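Local coordinates for protein endo-b-1,4-glucanase (Nasutitermes takasagoensis, PDB 1KS8) that probably hydrolyses internal beta-1,4-glucosidic linkages of cellulose as a family 9 endoglucanase built on an (alpha/alpha)6 barrel, at residues A[5-8]-A[9-12]; A[72-75]-A[76-80]; A[94-97]-A[98-102]. One frame throughout, in Å; residues are numbered along the deposited sequence.

Contact 1 (A[5-8]-A[9-12]); sequences YKQV and LRDS
Arg10 folds back over Lys6 in the first turns of helix 5-18, the opening helix of this (alpha/alpha)6 glycosidase. The i to i+4 backbone bonds are regular: Leu9 N to Tyr5 O is 2.9 Å and Ser12 N to Val8 O 2.8 Å, with Arg10 N on Lys6 O and Asp11 N on Gln7 O between. Arg10 places CG beside its own backbone N (chi1 -64°) and runs extended from there to NE, which carries the guanidinium back along the previous turn. One face of that group lies over Lys6 O, offset toward the rim, and its NH2 comes within 3.9 Å of Lys6 CB. NE is hydrogen-bonded to Ala86 O, outside the helix, and NH2 also has a partner elsewhere. Lys6 leads away from the turn, its side chain touching Ala86 and Val429; its bend at chi4 leaves NZ 6.8 Å from Arg10 NH2, too far for the like charges to touch. Gln7, bent at chi2, swings over the same surface: its side chain crosses that of Arg10 at about a right angle, the amide coming to the guanidinium edge with Gln7 CD in its plane and the planes 46° apart. Val8 and Tyr5 face the protein: Val8 packs on Leu425 and Leu339, Tyr5 sends its hydroxyl to Asp336 and Gln332. Leu9 lies against Tyr83 and Gln422. Ser12 OG bonds to Gln422 and Asn418 of helix 415-430, joining the first helix to the last. Asp11 turns its carboxylate over the preceding turn (chi1 -74°, CG beside its own N), with CG 3.2 Å from Gln7 O.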
ATOM      1  N   TYR A   5       1.372  15.980 -12.539  1.00 10.82           N
ATOM      2  CA  TYR A   5       0.892  15.073 -11.498  1.00 10.20           C
ATOM      3  C   TYR A   5      -0.214  14.150 -11.984  1.00 10.57           C
ATOM      4  O   TYR A   5      -0.315  13.010 -11.536  1.00  9.93           O
ATOM      5  CB  TYR A   5       0.401  15.861 -10.280  1.00  9.39           C
ATOM      6  CG  TYR A   5       1.460  16.737  -9.659  1.00  9.90           C
ATOM      7  CD1 TYR A   5       2.629  16.188  -9.130  1.00  9.50           C
ATOM      8  CD2 TYR A   5       1.307  18.119  -9.622  1.00 11.50           C
ATOM      9  CE1 TYR A   5       3.619  16.995  -8.584  1.00  9.62           C
ATOM     10  CE2 TYR A   5       2.288  18.936  -9.081  1.00 11.25           C
ATOM     11  CZ  TYR A   5       3.442  18.371  -8.565  1.00 10.29           C
ATOM     12  OH  TYR A   5       4.417  19.189  -8.050  1.00 11.10           O
ATOM     13  N   LYS A   6      -1.054  14.640 -12.889  1.00  9.74           N
ATOM     14  CA  LYS A   6      -2.128  13.812 -13.419  1.00 10.06           C
ATOM     15  C   LYS A   6      -1.542  12.586 -14.108  1.00  9.21           C
ATOM     16  O   LYS A   6      -2.030  11.471 -13.929  1.00  9.91           O
ATOM     17  CB  LYS A   6      -2.978  14.599 -14.415  1.00 10.89           C
ATOM     18  CG  LYS A   6      -3.816  15.701 -13.794  1.00 13.27           C
ATOM     19  CD  LYS A   6      -4.637  16.423 -14.855  1.00 15.26           C
ATOM     20  CE  LYS A   6      -5.538  17.480 -14.237  1.00 20.57           C
ATOM     21  NZ  LYS A   6      -4.765  18.541 -13.537  1.00 24.23           N
ATOM     22  N   GLN A   7      -0.488  12.786 -14.894  1.00  9.92           N
ATOM     23  CA  GLN A   7       0.122  11.664 -15.588  1.00  8.85           C
ATOM     24  C   GLN A   7       0.900  10.756 -14.640  1.00  9.16           C
ATOM     25  O   GLN A   7       0.956   9.549 -14.858  1.00  8.84           O
ATOM     26  CB  GLN A   7       1.032  12.146 -16.724  1.00 11.24           C
ATOM     27  CG  GLN A   7       1.576  11.003 -17.582  1.00 10.67           C
ATOM     28  CD  GLN A   7       0.475  10.119 -18.153  1.00 10.91           C
ATOM     29  OE1 GLN A   7       0.511   8.892 -18.016  1.00 12.70           O
ATOM     30  NE2 GLN A   7      -0.505  10.736 -18.802  1.00  9.70           N
ATOM     31  N   VAL A   8       1.508  11.313 -13.594  1.00  8.81           N
ATOM     32  CA  VAL A   8       2.233  10.450 -12.668  1.00  7.63           C
ATOM     33  C   VAL A   8       1.206   9.559 -11.964  1.00  8.74           C
ATOM     34  O   VAL A   8       1.473   8.386 -11.702  1.00  7.73           O
ATOM     35  CB  VAL A   8       3.052  11.255 -11.633  1.00  8.36           C
ATOM     36  CG1 VAL A   8       3.841  10.301 -10.743  1.00 10.66           C
ATOM     37  CG2 VAL A   8       4.013  12.192 -12.351  1.00 10.02           C
ATOM     38  N   LEU A   9       0.027  10.113 -11.678  1.00  8.10           N
ATOM     39  CA  LEU A   9      -1.045   9.342 -11.042  1.00  7.14           C
ATOM     40  C   LEU A   9      -1.427   8.180 -11.960  1.00  8.34           C
ATOM     41  O   LEU A   9      -1.565   7.041 -11.512  1.00  8.19           O
ATOM     42  CB  LEU A   9      -2.271  10.230 -10.781  1.00  8.73           C
ATOM     43  CG  LEU A   9      -3.530   9.552 -10.219  1.00  8.04           C
ATOM     44  CD1 LEU A   9      -3.199   8.772  -8.956  1.00 11.07           C
ATOM     45  CD2 LEU A   9      -4.582  10.611  -9.920  1.00 10.11           C
ATOM     46  N   ARG A  10      -1.598   8.468 -13.246  1.00  7.67           N
ATOM     47  CA  ARG A  10      -1.936   7.425 -14.207  1.00  7.81           C
ATOM     48  C   ARG A  10      -0.805   6.399 -14.263  1.00  7.82           C
ATOM     49  O   ARG A  10      -1.052   5.200 -14.383  1.00  7.57           O
ATOM     50  CB  ARG A  10      -2.151   8.023 -15.599  1.00  9.13           C
ATOM     51  CG  ARG A  10      -3.332   8.971 -15.690  1.00 11.29           C
ATOM     52  CD  ARG A  10      -3.452   9.580 -17.084  1.00 15.50           C
ATOM     53  NE  ARG A  10      -4.361  10.720 -17.086  1.00 20.53           N
ATOM     54  CZ  ARG A  10      -4.014  11.957 -17.431  1.00 17.48           C
ATOM     55  NH1 ARG A  10      -2.770  12.225 -17.810  1.00 17.29           N
ATOM     56  NH2 ARG A  10      -4.913  12.930 -17.389  1.00 21.63           N
ATOM     57  N   ASP A  11       0.435   6.873 -14.176  1.00  8.08           N
ATOM     58  CA  ASP A  11       1.587   5.975 -14.207  1.00  7.83           C
ATOM     59  C   ASP A  11       1.567   5.048 -12.997  1.00  7.20           C
ATOM     60  O   ASP A  11       1.844   3.856 -13.115  1.00  7.33           O
ATOM     61  CB  ASP A  11       2.898   6.765 -14.205  1.00  7.64           C
ATOM     62  CG  ASP A  11       3.200   7.428 -15.540  1.00  9.22           C
ATOM     63  OD1 ASP A  11       4.213   8.156 -15.605  1.00 10.58           O
ATOM     64  OD2 ASP A  11       2.447   7.225 -16.515  1.00  9.91           O
ATOM     65  N   SER A  12       1.243   5.595 -11.829  1.00  7.42           N
ATOM     66  CA  SER A  12       1.190   4.782 -10.618  1.00  7.57           C
ATOM     67  C   SER A  12       0.146   3.677 -10.781  1.00  7.52           C
ATOM     68  O   SER A  12       0.340   2.549 -10.327  1.00  7.06           O
ATOM     69  CB  SER A  12       0.863   5.657  -9.404  1.00  7.63           C
ATOM     70  OG  SER A  12       0.981   4.919  -8.195  1.00  6.95           O
TER

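Contact 2 (A[72-75]-A[76-80]); sequences LAWG and LIDFE
Trp74 and Asp78, one turn apart at the C-terminal end of helix 62-78, are bridged by a water that accepts from Trp74 NE1 at 2.9 Å and lies 2.6 Å from Asp78 OD1, to which it probably donates. The water lies at the indole edge, in the ring plane; the carboxylate plane is turned 66° from the ring. Asp78 OD2 forms a salt bridge with Arg224 of helix 212-226. The backbone joins the same two residues through Asp78 N and Trp74 O, and Phe79 N closes the last turn on Gly75 O at 2.8 Å, just where the chain leaves helical geometry. Ile77 sets CG1 beside its own backbone N (chi1 -63°), bringing that carbon to 3.1 Å from Ala73 O, while its branches also touch Ile164 and Val165. Phe79 CB lies 3.4 Å from Gly75 O, and the side chain continues onto Phe312 and Ala426. Trp74 meets Trp217, Trp221 and Phe312 edge-to-face, so the indole sits in an aromatic cluster between barrel helices. Glu316 OE1 lies close to Asp78 OD1; this crowding of acidic oxygens would favour a proton on one of them, especially at the crystal's pH of 2.5, whereas Arg224 would tend to stabilise a negative charge on Asp78.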
ATOM      1  N   LEU A  72      -5.014   3.354  -0.661  1.00  7.26           N
ATOM      2  CA  LEU A  72      -5.483   3.737  -1.986  1.00  7.94           C
ATOM      3  C   LEU A  72      -6.948   4.170  -1.897  1.00  8.60           C
ATOM      4  O   LEU A  72      -7.335   5.180  -2.479  1.00  8.63           O
ATOM      5  CB  LEU A  72      -5.338   2.576  -2.979  1.00  7.98           C
ATOM      6  CG  LEU A  72      -3.916   2.216  -3.423  1.00  8.79           C
ATOM      7  CD1 LEU A  72      -4.000   1.106  -4.456  1.00 10.17           C
ATOM      8  CD2 LEU A  72      -3.205   3.440  -4.011  1.00  9.45           C
ATOM      9  N   ALA A  73      -7.759   3.413  -1.162  1.00  8.49           N
ATOM     10  CA  ALA A  73      -9.174   3.752  -1.013  1.00  8.49           C
ATOM     11  C   ALA A  73      -9.320   5.085  -0.278  1.00  8.76           C
ATOM     12  O   ALA A  73     -10.165   5.907  -0.620  1.00  9.16           O
ATOM     13  CB  ALA A  73      -9.902   2.644  -0.249  1.00  9.95           C
ATOM     14  N   TRP A  74      -8.486   5.288   0.735  1.00  8.16           N
ATOM     15  CA  TRP A  74      -8.502   6.512   1.531  1.00  8.85           C
ATOM     16  C   TRP A  74      -8.312   7.737   0.632  1.00  8.85           C
ATOM     17  O   TRP A  74      -9.044   8.723   0.742  1.00  9.62           O
ATOM     18  CB  TRP A  74      -7.390   6.421   2.578  1.00  9.49           C
ATOM     19  CG  TRP A  74      -7.361   7.485   3.635  1.00  9.21           C
ATOM     20  CD1 TRP A  74      -8.327   8.410   3.916  1.00 10.54           C
ATOM     21  CD2 TRP A  74      -6.320   7.686   4.595  1.00  9.49           C
ATOM     22  NE1 TRP A  74      -7.949   9.174   4.998  1.00 11.34           N
ATOM     23  CE2 TRP A  74      -6.720   8.749   5.433  1.00 11.42           C
ATOM     24  CE3 TRP A  74      -5.084   7.066   4.828  1.00 10.96           C
ATOM     25  CZ2 TRP A  74      -5.926   9.207   6.491  1.00 11.73           C
ATOM     26  CZ3 TRP A  74      -4.295   7.522   5.880  1.00 12.29           C
ATOM     27  CH2 TRP A  74      -4.721   8.583   6.697  1.00 12.54           C
ATOM     28  N   GLY A  75      -7.336   7.669  -0.269  1.00  8.77           N
ATOM     29  CA  GLY A  75      -7.090   8.779  -1.170  1.00  9.23           C
ATOM     30  C   GLY A  75      -8.222   8.964  -2.164  1.00 10.24           C
ATOM     31  O   GLY A  75      -8.536  10.087  -2.558  1.00 10.98           O
ATOM     32  N   LEU A  76      -8.831   7.856  -2.575  1.00 10.66           N
ATOM     33  CA  LEU A  76      -9.945   7.885  -3.518  1.00 12.11           C
ATOM     34  C   LEU A  76     -11.159   8.565  -2.899  1.00 12.87           C
ATOM     35  O   LEU A  76     -11.952   9.200  -3.597  1.00 13.49           O
ATOM     36  CB  LEU A  76     -10.329   6.463  -3.931  1.00 14.50           C
ATOM     37  CG  LEU A  76      -9.973   6.012  -5.347  1.00 17.74           C
ATOM     38  CD1 LEU A  76     -10.408   4.565  -5.531  1.00 17.86           C
ATOM     39  CD2 LEU A  76     -10.658   6.905  -6.371  1.00 14.54           C
ATOM     40  N   ILE A  77     -11.305   8.420  -1.588  1.00 11.23           N
ATOM     41  CA  ILE A  77     -12.426   9.021  -0.874  1.00 11.99           C
ATOM     42  C   ILE A  77     -12.225  10.517  -0.632  1.00 13.16           C
ATOM     43  O   ILE A  77     -13.093  11.327  -0.962  1.00 15.71           O
ATOM     44  CB  ILE A  77     -12.645   8.328   0.492  1.00 12.21           C
ATOM     45  CG1 ILE A  77     -13.027   6.860   0.278  1.00 11.30           C
ATOM     46  CG2 ILE A  77     -13.728   9.062   1.283  1.00 12.72           C
ATOM     47  CD1 ILE A  77     -12.947   6.013   1.538  1.00 10.93           C
ATOM     48  N   ASP A  78     -11.080  10.883  -0.065  1.00 11.02           N
ATOM     49  CA  ASP A  78     -10.788  12.280   0.247  1.00 10.40           C
ATOM     50  C   ASP A  78     -10.363  13.145  -0.933  1.00 10.75           C
ATOM     51  O   ASP A  78     -10.551  14.364  -0.912  1.00 11.88           O
ATOM     52  CB  ASP A  78      -9.702  12.355   1.324  1.00 10.59           C
ATOM     53  CG  ASP A  78     -10.197  11.919   2.686  1.00 11.92           C
ATOM     54  OD1 ASP A  78      -9.357  11.768   3.597  1.00 11.57           O
ATOM     55  OD2 ASP A  78     -11.422  11.738   2.850  1.00 13.22           O
ATOM     56  N   PHE A  79      -9.793  12.526  -1.961  1.00 10.51           N
ATOM     57  CA  PHE A  79      -9.321  13.277  -3.118  1.00 11.46           C
ATOM     58  C   PHE A  79      -9.829  12.694  -4.429  1.00 11.52           C
ATOM     59  O   PHE A  79      -9.099  12.603  -5.419  1.00 11.15           O
ATOM     60  CB  PHE A  79      -7.790  13.322  -3.079  1.00 10.49           C
ATOM     61  CG  PHE A  79      -7.248  13.875  -1.789  1.00 11.28           C
ATOM     62  CD1 PHE A  79      -7.351  15.234  -1.500  1.00 11.83           C
ATOM     63  CD2 PHE A  79      -6.698  13.028  -0.832  1.00 11.66           C
ATOM     64  CE1 PHE A  79      -6.918  15.742  -0.271  1.00 11.96           C
ATOM     65  CE2 PHE A  79      -6.264  13.523   0.397  1.00 11.86           C
ATOM     66  CZ  PHE A  79      -6.374  14.883   0.679  1.00 12.83           C
ATOM     67  N   GLU A  80     -11.102  12.313  -4.428  1.00 12.11           N
ATOM     68  CA  GLU A  80     -11.739  11.741  -5.604  1.00 12.48           C
ATOM     69  C   GLU A  80     -11.622  12.693  -6.793  1.00 12.88           C
ATOM     70  O   GLU A  80     -11.455  12.262  -7.934  1.00 12.48           O
ATOM     71  CB  GLU A  80     -13.215  11.457  -5.312  1.00 13.55           C
ATOM     72  CG  GLU A  80     -13.922  10.696  -6.419  1.00 14.85           C
ATOM     73  CD  GLU A  80     -15.381  10.432  -6.110  1.00 18.71           C
ATOM     74  OE1 GLU A  80     -16.042   9.745  -6.916  1.00 20.33           O
ATOM     75  OE2 GLU A  80     -15.869  10.910  -5.064  1.00 21.08           O
TER
HETATM   76  O   HOH W   1      -9.888  11.087   6.077  1.00 13.44           O

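Contact 3 (A[94-97]-A[98-102]); sequences KAVK and WATDY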
ATOM      1  N   LYS A  94     -10.861   0.441  -9.856  1.00  8.89           N
ATOM      2  CA  LYS A  94     -10.428  -0.897 -10.243  1.00  9.53           C
ATOM      3  C   LYS A  94      -9.218  -1.359  -9.440  1.00  8.30           C
ATOM      4  O   LYS A  94      -9.101  -2.538  -9.109  1.00  8.77           O
ATOM      5  CB  LYS A  94     -10.084  -0.946 -11.732  1.00 12.74           C
ATOM      6  CG  LYS A  94     -11.284  -0.849 -12.657  1.00 16.37           C
ATOM      7  CD  LYS A  94     -10.848  -0.936 -14.112  1.00 22.87           C
ATOM      8  CE  LYS A  94     -12.042  -0.859 -15.051  1.00 25.24           C
ATOM      9  NZ  LYS A  94     -13.012  -1.956 -14.790  1.00 28.40           N
ATOM     10  N   ALA A  95      -8.315  -0.432  -9.135  1.00  8.10           N
ATOM     11  CA  ALA A  95      -7.115  -0.766  -8.373  1.00  8.76           C
ATOM     12  C   ALA A  95      -7.486  -1.227  -6.967  1.00  8.29           C
ATOM     13  O   ALA A  95      -6.874  -2.140  -6.415  1.00  8.53           O
ATOM     14  CB  ALA A  95      -6.185   0.439  -8.307  1.00  8.92           C
ATOM     15  N   VAL A  96      -8.497  -0.594  -6.389  1.00  7.79           N
ATOM     16  CA  VAL A  96      -8.951  -0.966  -5.059  1.00  8.27           C
ATOM     17  C   VAL A  96      -9.686  -2.305  -5.128  1.00  7.70           C
ATOM     18  O   VAL A  96      -9.430  -3.212  -4.332  1.00  7.75           O
ATOM     19  CB  VAL A  96      -9.901   0.108  -4.485  1.00  7.82           C
ATOM     20  CG1 VAL A  96     -10.565  -0.398  -3.210  1.00  9.77           C
ATOM     21  CG2 VAL A  96      -9.124   1.383  -4.198  1.00  9.23           C
ATOM     22  N   LYS A  97     -10.580  -2.439  -6.101  1.00  7.84           N
ATOM     23  CA  LYS A  97     -11.358  -3.663  -6.241  1.00  9.33           C
ATOM     24  C   LYS A  97     -10.504  -4.893  -6.529  1.00  9.21           C
ATOM     25  O   LYS A  97     -10.861  -6.004  -6.136  1.00  9.15           O
ATOM     26  CB  LYS A  97     -12.421  -3.486  -7.333  1.00 10.63           C
ATOM     27  CG  LYS A  97     -13.443  -4.613  -7.398  1.00 11.96           C
ATOM     28  CD  LYS A  97     -14.619  -4.225  -8.287  1.00 13.42           C
ATOM     29  CE  LYS A  97     -15.734  -5.260  -8.235  1.00 14.89           C
ATOM     30  NZ  LYS A  97     -15.318  -6.577  -8.786  1.00 15.80           N
ATOM     31  N   TRP A  98      -9.373  -4.713  -7.204  1.00  8.67           N
ATOM     32  CA  TRP A  98      -8.527  -5.862  -7.494  1.00  7.41           C
ATOM     33  C   TRP A  98      -8.066  -6.482  -6.179  1.00  7.91           C
ATOM     34  O   TRP A  98      -7.935  -7.698  -6.064  1.00  8.89           O
ATOM     35  CB  TRP A  98      -7.316  -5.455  -8.337  1.00  8.28           C
ATOM     36  CG  TRP A  98      -6.656  -6.639  -8.963  1.00  8.57           C
ATOM     37  CD1 TRP A  98      -5.674  -7.420  -8.421  1.00  8.12           C
ATOM     38  CD2 TRP A  98      -7.008  -7.244 -10.211  1.00  8.43           C
ATOM     39  NE1 TRP A  98      -5.399  -8.479  -9.254  1.00  8.32           N
ATOM     40  CE2 TRP A  98      -6.204  -8.396 -10.359  1.00  7.69           C
ATOM     41  CE3 TRP A  98      -7.929  -6.926 -11.218  1.00  9.07           C
ATOM     42  CZ2 TRP A  98      -6.295  -9.234 -11.477  1.00  9.08           C
ATOM     43  CZ3 TRP A  98      -8.021  -7.760 -12.328  1.00  9.66           C
ATOM     44  CH2 TRP A  98      -7.207  -8.900 -12.447  1.00 10.39           C
ATOM     45  N   ALA A  99      -7.833  -5.637  -5.181  1.00  7.64           N
ATOM     46  CA  ALA A  99      -7.403  -6.116  -3.879  1.00  7.49           C
ATOM     47  C   ALA A  99      -8.573  -6.662  -3.060  1.00  8.00           C
ATOM     48  O   ALA A  99      -8.494  -7.760  -2.519  1.00  8.19           O
ATOM     49  CB  ALA A  99      -6.708  -4.993  -3.114  1.00  8.53           C
ATOM     50  N   THR A 100      -9.666  -5.910  -2.983  1.00  8.30           N
ATOM     51  CA  THR A 100     -10.802  -6.360  -2.186  1.00  8.89           C
ATOM     52  C   THR A 100     -11.495  -7.615  -2.717  1.00  7.78           C
ATOM     53  O   THR A 100     -12.020  -8.405  -1.932  1.00  8.50           O
ATOM     54  CB  THR A 100     -11.827  -5.220  -1.964  1.00  9.45           C
ATOM     55  OG1 THR A 100     -12.267  -4.698  -3.221  1.00  9.30           O
ATOM     56  CG2 THR A 100     -11.185  -4.092  -1.154  1.00  9.61           C
ATOM     57  N   ASP A 101     -11.495  -7.819  -4.032  1.00  7.86           N
ATOM     58  CA  ASP A 101     -12.099  -9.034  -4.575  1.00  8.51           C
ATOM     59  C   ASP A 101     -11.324 -10.219  -4.009  1.00  8.56           C
ATOM     60  O   ASP A 101     -11.896 -11.266  -3.697  1.00  9.57           O
ATOM     61  CB  ASP A 101     -12.009  -9.076  -6.101  1.00  8.41           C
ATOM     62  CG  ASP A 101     -13.090  -8.267  -6.778  1.00 10.74           C
ATOM     63  OD1 ASP A 101     -14.057  -7.866  -6.097  1.00 11.89           O
ATOM     64  OD2 ASP A 101     -12.974  -8.046  -8.001  1.00 12.56           O
ATOM     65  N   TYR A 102     -10.013 -10.047  -3.885  1.00  6.97           N
ATOM     66  CA  TYR A 102      -9.155 -11.094  -3.352  1.00  8.29           C
ATOM     67  C   TYR A 102      -9.391 -11.284  -1.854  1.00  8.67           C
ATOM     68  O   TYR A 102      -9.474 -12.414  -1.377  1.00  8.00           O
ATOM     69  CB  TYR A 102      -7.685 -10.756  -3.618  1.00  7.16           C
ATOM     70  CG  TYR A 102      -6.712 -11.688  -2.931  1.00  7.91           C
ATOM     71  CD1 TYR A 102      -6.556 -13.008  -3.354  1.00  8.45           C
ATOM     72  CD2 TYR A 102      -5.965 -11.253  -1.840  1.00  8.16           C
ATOM     73  CE1 TYR A 102      -5.674 -13.872  -2.707  1.00  7.79           C
ATOM     74  CE2 TYR A 102      -5.084 -12.107  -1.185  1.00  8.80           C
ATOM     75  CZ  TYR A 102      -4.943 -13.411  -1.623  1.00  8.54           C
ATOM     76  OH  TYR A 102      -4.066 -14.253  -0.980  1.00  9.94           O
TER
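The Trp98 indole leads away from the preceding turn of helix 89-106, which the residue meets through CB, 3.5 Å from Lys94 O. Beyond the helix the ring meets Arg20 in a cation-pi contact and Tyr52 with the planes at about 45°, while NE1 is bonded to Gly51 O. A first torsion of -164°, with CG opposite the backbone N, directs the indole out to these loop residues, where Pro25 also touches it. The other flat group, the Asp101 carboxylate, receives Lys97 from one turn earlier. NZ makes a salt bridge to OD2 at 2.9 Å, on the syn lone pair, and a weaker bond to OD1 at 3.2 Å, so both oxygens share the ammonium. The lysine chain runs extended as far as CE and then bends at its last torsion (-65°), which turns NZ back onto the acid; on the way its CG passes 3.5 Å from OD2. Tyr173 joins this pair by a cation-pi contact with Lys97 and a weak hydrogen bond to Asp101 OD1. Thr100 OG1 lies between its own backbone N and carbonyl carbon, 3.3 Å from Lys97 CA, and is hydrogen-bonded to Tyr173 OH. The same hydroxyl has only long, weak approaches to the carbonyls of the previous turn. The backbone of this turn is bonded by Thr100 N to Val96 O at 3.0 Å and Asp101 N to Lys97 O, with a weak additional bond from Ala99 N to Val96 O. Val96 and Thr100 pack on Ala162 of helix 149-165, with Leu159 also against Thr100, whereas Ala99 rests on Ala69 and Tyr102 on Met65 of helix 62-78. Helix 89-106 thus packs against both helices, Val96 also touching Leu76, with its Trp98 side turned to the loop carrying Gly51 and Tyr52.

Overall arrangement
From the N terminus the three contacts follow in series, each local to one helix; none closes a long loop, and none nests in or crosses another. Contact 1 belongs to helix 5-18, contact 2 to the end of helix 62-78 and contact 3 to helix 89-106. Contacts 1 and 2 have centres 15 Å apart and do not touch, but both reach helix 415-430, sharing Gln422 as a neighbour. Contacts 2 and 3 meet directly: Val96 CG2 packs 3.7 Å from Leu76 CD1, and helix 149-165 borders both. Contacts 1 and 3, with centres 19 Å apart, do not touch. Together they sample three successive long helices of the (alpha/alpha)6 barrel.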